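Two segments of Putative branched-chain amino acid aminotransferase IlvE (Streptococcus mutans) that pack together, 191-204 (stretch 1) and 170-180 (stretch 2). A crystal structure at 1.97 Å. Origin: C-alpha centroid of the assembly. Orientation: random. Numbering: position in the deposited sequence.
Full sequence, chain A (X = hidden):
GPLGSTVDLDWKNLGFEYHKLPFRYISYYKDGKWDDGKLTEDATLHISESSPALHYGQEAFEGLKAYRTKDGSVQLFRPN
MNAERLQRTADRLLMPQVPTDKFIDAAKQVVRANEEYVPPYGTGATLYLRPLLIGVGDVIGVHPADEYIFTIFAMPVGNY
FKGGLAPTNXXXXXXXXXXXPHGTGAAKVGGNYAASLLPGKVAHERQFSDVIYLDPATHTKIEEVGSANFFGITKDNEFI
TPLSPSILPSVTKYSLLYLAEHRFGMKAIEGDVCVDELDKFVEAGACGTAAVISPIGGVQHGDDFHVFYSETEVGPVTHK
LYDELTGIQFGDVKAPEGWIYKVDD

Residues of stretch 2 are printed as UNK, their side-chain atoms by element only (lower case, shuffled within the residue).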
ATOM      1  N   GLY A 191       1.244   2.270   0.806  1.00 30.71           N
ATOM      2  CA  GLY A 191       1.194   1.679  -0.526  1.00 30.37           C
ATOM      3  C   GLY A 191       2.095   2.388  -1.534  1.00 34.45           C
ATOM      4  O   GLY A 191       2.729   1.745  -2.381  1.00 31.77           O
ATOM      5  N   ASN A 192       2.154   3.717  -1.443  1.00 31.29           N
ATOM      6  CA  ASN A 192       2.998   4.506  -2.336  1.00 34.42           C
ATOM      7  C   ASN A 192       4.458   4.199  -2.080  1.00 32.18           C
ATOM      8  O   ASN A 192       5.264   4.164  -3.005  1.00 32.81           O
ATOM      9  CB  ASN A 192       2.775   6.013  -2.124  1.00 35.09           C
ATOM     10  CG  ASN A 192       1.332   6.428  -2.331  1.00 38.08           C
ATOM     11  OD1 ASN A 192       0.549   5.702  -2.954  1.00 33.11           O
ATOM     12  ND2 ASN A 192       0.970   7.607  -1.810  1.00 33.33           N
ATOM     13  N   TYR A 193       4.803   3.997  -0.813  1.00 28.70           N
ATOM     14  CA  TYR A 193       6.194   3.757  -0.447  1.00 30.59           C
ATOM     15  C   TYR A 193       6.651   2.354  -0.827  1.00 29.99           C
ATOM     16  O   TYR A 193       7.792   2.163  -1.280  1.00 29.26           O
ATOM     17  CB  TYR A 193       6.406   4.034   1.043  1.00 29.96           C
ATOM     18  CG  TYR A 193       6.373   5.513   1.376  1.00 30.22           C
ATOM     19  CD1 TYR A 193       5.165   6.184   1.525  1.00 33.27           C
ATOM     20  CD2 TYR A 193       7.549   6.236   1.543  1.00 33.55           C
ATOM     21  CE1 TYR A 193       5.124   7.535   1.828  1.00 33.01           C
ATOM     22  CE2 TYR A 193       7.518   7.596   1.856  1.00 34.74           C
ATOM     23  CZ  TYR A 193       6.298   8.234   1.991  1.00 38.00           C
ATOM     24  OH  TYR A 193       6.245   9.585   2.307  1.00 41.14           O
ATOM     25  N   ALA A 194       5.768   1.373  -0.658  1.00 29.14           N
ATOM     26  CA  ALA A 194       6.070  -0.001  -1.089  1.00 29.98           C
ATOM     27  C   ALA A 194       6.447  -0.059  -2.571  1.00 29.39           C
ATOM     28  O   ALA A 194       7.395  -0.754  -2.968  1.00 31.94           O
ATOM     29  CB  ALA A 194       4.875  -0.940  -0.798  1.00 27.76           C
ATOM     30  N   ALA A 195       5.686   0.660  -3.390  1.00 29.26           N
ATOM     31  CA  ALA A 195       5.951   0.722  -4.819  1.00 32.51           C
ATOM     32  C   ALA A 195       7.319   1.345  -5.105  1.00 33.07           C
ATOM     33  O   ALA A 195       7.942   1.040  -6.127  1.00 35.05           O
ATOM     34  CB  ALA A 195       4.846   1.499  -5.525  1.00 31.47           C
ATOM     35  N   SER A 196       7.788   2.202  -4.195  1.00 32.00           N
ATOM     36  CA  SER A 196       9.068   2.899  -4.368  1.00 30.26           C
ATOM     37  C   SER A 196      10.301   2.093  -3.920  1.00 33.53           C
ATOM     38  O   SER A 196      11.437   2.510  -4.176  1.00 30.76           O
ATOM     39  CB  SER A 196       9.048   4.233  -3.614  1.00 32.10           C
ATOM     40  OG  SER A 196       9.304   4.026  -2.231  1.00 33.82           O
ATOM     41  N   LEU A 197      10.101   0.954  -3.253  1.00 31.87           N
ATOM     42  CA  LEU A 197      11.247   0.194  -2.728  1.00 32.78           C
ATOM     43  C   LEU A 197      12.171  -0.316  -3.841  1.00 34.22           C
ATOM     44  O   LEU A 197      13.393  -0.132  -3.782  1.00 34.27           O
ATOM     45  CB  LEU A 197      10.778  -0.976  -1.859  1.00 30.87           C
ATOM     46  CG  LEU A 197      10.152  -0.619  -0.510  1.00 34.51           C
ATOM     47  CD1 LEU A 197       9.525  -1.857   0.134  1.00 31.39           C
ATOM     48  CD2 LEU A 197      11.207  -0.016   0.392  1.00 33.53           C
ATOM     49  N   LEU A 198      11.593  -0.952  -4.856  1.00 29.96           N
ATOM     50  CA  LEU A 198      12.400  -1.501  -5.945  1.00 35.20           C
ATOM     51  C   LEU A 198      13.082  -0.407  -6.787  1.00 34.77           C
ATOM     52  O   LEU A 198      14.292  -0.482  -7.008  1.00 34.62           O
ATOM     53  CB  LEU A 198      11.585  -2.481  -6.809  1.00 32.24           C
ATOM     54  CG  LEU A 198      12.235  -3.178  -8.012  1.00 38.26           C
ATOM     55  CD1 LEU A 198      13.499  -3.928  -7.600  1.00 32.45           C
ATOM     56  CD2 LEU A 198      11.228  -4.135  -8.670  1.00 35.24           C
ATOM     57  N   PRO A 199      12.323   0.613  -7.253  1.00 32.67           N
ATOM     58  CA  PRO A 199      13.043   1.665  -7.995  1.00 33.46           C
ATOM     59  C   PRO A 199      14.101   2.385  -7.161  1.00 33.93           C
ATOM     60  O   PRO A 199      15.151   2.748  -7.704  1.00 33.54           O
ATOM     61  CB  PRO A 199      11.930   2.642  -8.422  1.00 35.06           C
ATOM     62  CG  PRO A 199      10.693   2.242  -7.629  1.00 31.08           C
ATOM     63  CD  PRO A 199      10.859   0.764  -7.381  1.00 32.04           C
ATOM     64  N   GLY A 200      13.840   2.578  -5.869  1.00 32.44           N
ATOM     65  CA  GLY A 200      14.848   3.121  -4.977  1.00 35.49           C
ATOM     66  C   GLY A 200      16.129   2.302  -5.055  1.00 35.26           C
ATOM     67  O   GLY A 200      17.217   2.848  -5.254  1.00 36.90           O
ATOM     68  N   LYS A 201      15.996   0.988  -4.910  1.00 34.30           N
ATOM     69  CA  LYS A 201      17.147   0.083  -4.971  1.00 39.04           C
ATOM     70  C   LYS A 201      17.883   0.207  -6.307  1.00 34.07           C
ATOM     71  O   LYS A 201      19.116   0.240  -6.350  1.00 36.70           O
ATOM     72  CB  LYS A 201      16.695  -1.368  -4.744  1.00 35.91           C
ATOM     73  CG  LYS A 201      17.818  -2.408  -4.844  1.00 41.79           C
ATOM     74  CD  LYS A 201      17.322  -3.780  -4.383  1.00 43.99           C
ATOM     75  CE  LYS A 201      18.419  -4.840  -4.440  1.00 45.89           C
ATOM     76  NZ  LYS A 201      18.767  -5.198  -5.841  1.00 53.41           N
ATOM     77  N   VAL A 202      17.120   0.274  -7.394  1.00 34.30           N
ATOM     78  CA  VAL A 202      17.687   0.478  -8.728  1.00 36.44           C
ATOM     79  C   VAL A 202      18.522   1.760  -8.787  1.00 36.36           C
ATOM     80  O   VAL A 202      19.660   1.751  -9.279  1.00 36.83           O
ATOM     81  CB  VAL A 202      16.582   0.518  -9.813  1.00 36.16           C
ATOM     82  CG1 VAL A 202      17.174   0.872 -11.183  1.00 36.04           C
ATOM     83  CG2 VAL A 202      15.855  -0.824  -9.877  1.00 31.19           C
ATOM     84  N   ALA A 203      17.962   2.854  -8.276  1.00 34.81           N
ATOM     85  CA  ALA A 203      18.675   4.133  -8.233  1.00 34.12           C
ATOM     86  C   ALA A 203      19.963   4.007  -7.432  1.00 38.26           C
ATOM     87  O   ALA A 203      21.040   4.410  -7.893  1.00 38.86           O
ATOM     88  CB  ALA A 203      17.777   5.243  -7.636  1.00 33.48           C
ATOM     89  N   HIS A 204      19.847   3.446  -6.230  1.00 37.19           N
ATOM     90  CA  HIS A 204      20.981   3.313  -5.314  1.00 37.16           C
ATOM     91  C   HIS A 204      22.133   2.503  -5.921  1.00 39.86           C
ATOM     92  O   HIS A 204      23.300   2.877  -5.789  1.00 42.15           O
ATOM     93  CB  HIS A 204      20.528   2.691  -3.985  1.00 40.89           C
ATOM     94  CG  HIS A 204      19.451   3.472  -3.289  1.00 44.73           C
ATOM     95  ND1 HIS A 204      18.655   2.928  -2.303  1.00 44.64           N
ATOM     96  CD2 HIS A 204      19.038   4.755  -3.440  1.00 45.31           C
ATOM     97  CE1 HIS A 204      17.797   3.841  -1.878  1.00 46.60           C
ATOM     98  NE2 HIS A 204      18.007   4.957  -2.552  1.00 47.02           N
ATOM     99  N   UNK A 170      20.232  12.449  -9.014  1.00 29.04           N
ATOM    100  CA  UNK A 170      18.994  11.674  -9.012  1.00 33.01           C
ATOM    101  C   UNK A 170      18.741  11.088 -10.381  1.00 32.82           C
ATOM    102  O   UNK A 170      19.246  11.612 -11.382  1.00 33.98           O
ATOM    103  c   UNK A 170      17.868  12.982  -7.171  1.00 33.36           C
ATOM    104  c   UNK A 170      18.638  14.503  -5.472  1.00 33.44           C
ATOM    105  c   UNK A 170      17.235  12.225  -6.189  1.00 33.01           C
ATOM    106  c   UNK A 170      18.577  14.112  -6.799  1.00 32.69           C
ATOM    107  c   UNK A 170      17.989  13.749  -4.499  1.00 36.33           C
ATOM    108  c   UNK A 170      17.818  12.557  -8.607  1.00 33.67           C
ATOM    109  c   UNK A 170      17.290  12.604  -4.857  1.00 34.17           C
ATOM    110  N   UNK A 171      17.953  10.016 -10.418  1.00 29.82           N
ATOM    111  CA  UNK A 171      17.703   9.259 -11.651  1.00 34.31           C
ATOM    112  C   UNK A 171      16.222   9.283 -12.046  1.00 34.41           C
ATOM    113  O   UNK A 171      15.352   8.958 -11.235  1.00 32.25           O
ATOM    114  c   UNK A 171      17.736   6.793 -12.547  1.00 32.71           C
ATOM    115  c   UNK A 171      18.483   7.081 -13.844  1.00 34.18           C
ATOM    116  c   UNK A 171      18.156   7.800 -11.466  1.00 34.77           C
ATOM    117  c   UNK A 171      17.965   5.347 -12.100  1.00 35.77           C
ATOM    118  N   UNK A 172      15.924   9.673 -13.281  1.00 34.27           N
ATOM    119  CA  UNK A 172      14.572   9.460 -13.818  1.00 32.98           C
ATOM    120  C   UNK A 172      14.501   8.086 -14.484  1.00 35.70           C
ATOM    121  O   UNK A 172      15.204   7.844 -15.465  1.00 34.47           O
ATOM    122  c   UNK A 172      13.982  13.079 -15.113  1.00 36.17           C
ATOM    123  c   UNK A 172      12.815  10.253 -15.416  1.00 36.66           C
ATOM    124  c   UNK A 172      14.216  11.916 -14.162  1.00 33.22           C
ATOM    125  c   UNK A 172      14.193  10.541 -14.835  1.00 35.18           C
ATOM    126  N   UNK A 173      13.672   7.187 -13.951  1.00 34.85           N
ATOM    127  CA  UNK A 173      13.605   5.812 -14.457  1.00 38.54           C
ATOM    128  C   UNK A 173      12.160   5.484 -14.805  1.00 39.97           C
ATOM    129  O   UNK A 173      11.366   5.138 -13.929  1.00 37.26           O
ATOM    130  c   UNK A 173      14.289   3.356 -13.907  1.00 38.82           C
ATOM    131  c   UNK A 173      14.173   4.815 -13.422  1.00 35.40           C
ATOM    132  n   UNK A 173      15.153   2.162 -15.845  1.00 38.65           N
ATOM    133  c   UNK A 173      15.352   3.159 -14.982  1.00 41.25           C
ATOM    134  o   UNK A 173      16.338   3.895 -15.038  1.00 43.10           O
ATOM    135  N   UNK A 174      11.833   5.575 -16.094  1.00 40.68           N
ATOM    136  CA  UNK A 174      10.440   5.620 -16.554  1.00 39.49           C
ATOM    137  C   UNK A 174       9.616   4.331 -16.439  1.00 39.19           C
ATOM    138  O   UNK A 174       8.396   4.370 -16.620  1.00 40.30           O
ATOM    139  c   UNK A 174      10.646   7.639 -18.057  1.00 39.06           C
ATOM    140  o   UNK A 174      11.695   8.049 -18.607  1.00 36.06           O
ATOM    141  c   UNK A 174      10.373   6.158 -17.990  1.00 37.30           C
ATOM    142  o   UNK A 174       9.798   8.397 -17.546  1.00 40.28           O
ATOM    143  N   UNK A 175      10.257   3.204 -16.138  1.00 36.79           N
ATOM    144  CA  UNK A 175       9.511   1.948 -15.982  1.00 38.65           C
ATOM    145  C   UNK A 175       9.056   1.636 -14.537  1.00 39.77           C
ATOM    146  O   UNK A 175       8.750   0.484 -14.218  1.00 37.59           O
ATOM    147  o   UNK A 175      12.322  -0.408 -16.207  1.00 43.49           O
ATOM    148  c   UNK A 175      10.278   0.759 -16.588  1.00 37.92           C
ATOM    149  c   UNK A 175      11.722   0.688 -16.121  1.00 41.31           C
ATOM    150  o   UNK A 175      12.268   1.731 -15.692  1.00 39.95           O
ATOM    151  N   UNK A 176       9.007   2.655 -13.671  1.00 41.26           N
ATOM    152  CA  UNK A 176       8.396   2.516 -12.332  1.00 37.77           C
ATOM    153  C   UNK A 176       7.512   3.715 -11.981  1.00 40.85           C
ATOM    154  O   UNK A 176       7.867   4.867 -12.253  1.00 39.04           O
ATOM    155  c   UNK A 176      12.039  -1.051 -11.842  1.00 41.97           C
ATOM    156  c   UNK A 176      11.627   1.289 -11.978  1.00 38.80           C
ATOM    157  c   UNK A 176      12.462   0.212 -12.178  1.00 34.61           C
ATOM    158  c   UNK A 176       9.455   2.316 -11.229  1.00 33.75           C
ATOM    159  o   UNK A 176      12.890  -2.116 -12.049  1.00 45.15           O
ATOM    160  c   UNK A 176       9.949  -0.162 -11.104  1.00 39.44           C
ATOM    161  c   UNK A 176      10.361   1.127 -11.438  1.00 38.20           C
ATOM    162  c   UNK A 176      10.784  -1.249 -11.298  1.00 41.14           C
ATOM    163  N   UNK A 177       6.355   3.439 -11.387  1.00 36.68           N
ATOM    164  CA  UNK A 177       5.506   4.501 -10.847  1.00 37.82           C
ATOM    165  C   UNK A 177       5.346   4.292  -9.348  1.00 36.99           C
ATOM    166  O   UNK A 177       5.171   3.157  -8.895  1.00 32.88           O
ATOM    167  o   UNK A 177       4.885   5.576 -13.494  1.00 40.13           O
ATOM    168  o   UNK A 177       3.446   3.912 -13.716  1.00 39.16           O
ATOM    169  c   UNK A 177       4.159   4.671 -13.013  1.00 43.73           C
ATOM    170  c   UNK A 177       4.113   4.482 -11.501  1.00 38.56           C
ATOM    171  N   UNK A 178       5.395   5.368  -8.565  1.00 38.01           N
ATOM    172  CA  UNK A 178       5.100   5.224  -7.141  1.00 37.42           C
ATOM    173  C   UNK A 178       3.588   5.317  -6.893  1.00 36.81           C
ATOM    174  O   UNK A 178       3.095   4.889  -5.851  1.00 34.88           O
ATOM    175  n   UNK A 178       5.865   8.337  -2.292  1.00 45.93           N
ATOM    176  c   UNK A 178       6.903   8.015  -3.059  1.00 50.43           C
ATOM    177  n   UNK A 178       6.785   8.028  -4.387  1.00 48.65           N
ATOM    178  c   UNK A 178       5.560   8.385  -5.106  1.00 47.35           C
ATOM    179  c   UNK A 178       5.489   7.679  -6.464  1.00 42.23           C
ATOM    180  c   UNK A 178       5.877   6.231  -6.288  1.00 37.60           C
ATOM    181  n   UNK A 178       8.062   7.674  -2.497  1.00 49.90           N
ATOM    182  N   UNK A 179       2.859   5.855  -7.868  1.00 33.83           N
ATOM    183  CA  UNK A 179       1.407   6.005  -7.748  1.00 37.58           C
ATOM    184  C   UNK A 179       0.700   6.015  -9.106  1.00 39.06           C
ATOM    185  O   UNK A 179       1.300   6.369 -10.132  1.00 35.41           O
ATOM    186  c   UNK A 179       1.074   7.270  -6.979  1.00 38.97           C
ATOM    187  N   UNK A 180      -0.577   5.626  -9.094  1.00 37.99           N
ATOM    188  CA  UNK A 180      -1.432   5.637 -10.282  1.00 38.17           C
ATOM    189  C   UNK A 180      -1.970   7.047 -10.531  1.00 40.99           C
ATOM    190  O   UNK A 180      -1.957   7.874  -9.613  1.00 39.72           O
ATOM    191  c   UNK A 180      -2.582   4.670 -10.082  1.00 34.90           C
TER
HETATM  192  O   HOH W   1       7.072   1.073  -8.698  1.00 35.76           O
HETATM  193  O   HOH W   2       0.369   3.851  -4.733  1.00 37.14           O

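Position 170 carries seven side-chain carbons, one leading into a six-membered ring with no heteroatom. Its CA-to-CB bond points away from the helix, and the ring makes no contact with the helix. The residue is Phe170, in an extended strand.

Position 171 has four carbons forked at the second, and its CA-to-CB bond points toward stretch 1. That pattern is leucine. Leu171 CD2 lies 4.1 Å from Ala203 CA and 4.5 Å from Ala203 CB, a small apolar contact.

Position 172 also has four carbons, but the fork is at the first and one arm is two carbons long, which defines Ile172. It is out of reach of the helix.

Position 173 shows three carbons, the third bearing one oxygen and one nitrogen: an amide, Gln173. Its CA-to-CB bond points toward the helix, yet no atom of it makes a close contact there.

Position 174 has two carbons, the second carrying two oxygens. This carboxylate is Asp174, remote from stretch 1 and hydrogen-bonded elsewhere in the structure.

Position 175 repeats that composition and is Asp175. Its OD1 accepts a hydrogen bond from Gln173 NE2 at 2.9 Å, bracing the type I turn that starts at Gln173 and ends at position 176; the backbone bond closing this turn, from N of 176 to Gln173 O, is weak at 3.4 Å.

Position 176 presents one carbon, then a six-carbon ring bearing an oxygen, which is tyrosine. Pro199 packs over one face of the Tyr176 ring, with Pro199 CB 3.7 Å from Tyr176 CG. Leu198 CD2 approaches Tyr176 CE2 at 3.9 Å and Val202 CG2 approaches Tyr176 OH at 3.9 Å, both obliquely.

Position 177 has two carbons and two oxygens on the second: Asp177. Its CA-to-CB bond points away, so it meets the helix through its backbone, with Asp177 O 3.8 Å from Ala195 CB.

Position 178 has three carbons, a nitrogen, then a carbon carrying two more nitrogens, the guanidinium of arginine. Arg178 CZ sits 4.9 Å from the centroid of the Tyr193 ring (CG, CD1, CD2, CE1, CE2, CZ), only 6° off its normal, a cation-pi arrangement. Arg178 NH2 also lies 3.7 Å from Ser196 CB.

Position 179 has a single carbon and is Ala179; its CB is 4.4 Å from Asn192 OD1. Position 180, likewise one carbon, is Ala180, out of reach.

No direct hydrogen bond links the stretches. The contact, burying 571 Å² over both sides, rests on two large side chains, Tyr176 against Leu198, Pro199 and Val202, and Arg178 against Asn192, Tyr193 and Ser196. The backbones also come close: Ala195 and Arg178 CA atoms are 5.1 Å apart, and Asn192 CA makes a CA-H...O contact with Arg178 O at 3.5 Å. Water 2 bridges the stretches, donating to Arg178 O at 3.1 Å and to Asn192 OD1 at 2.6 Å.

Stretch 2, residues 170-180: FLIQDDYDRAA
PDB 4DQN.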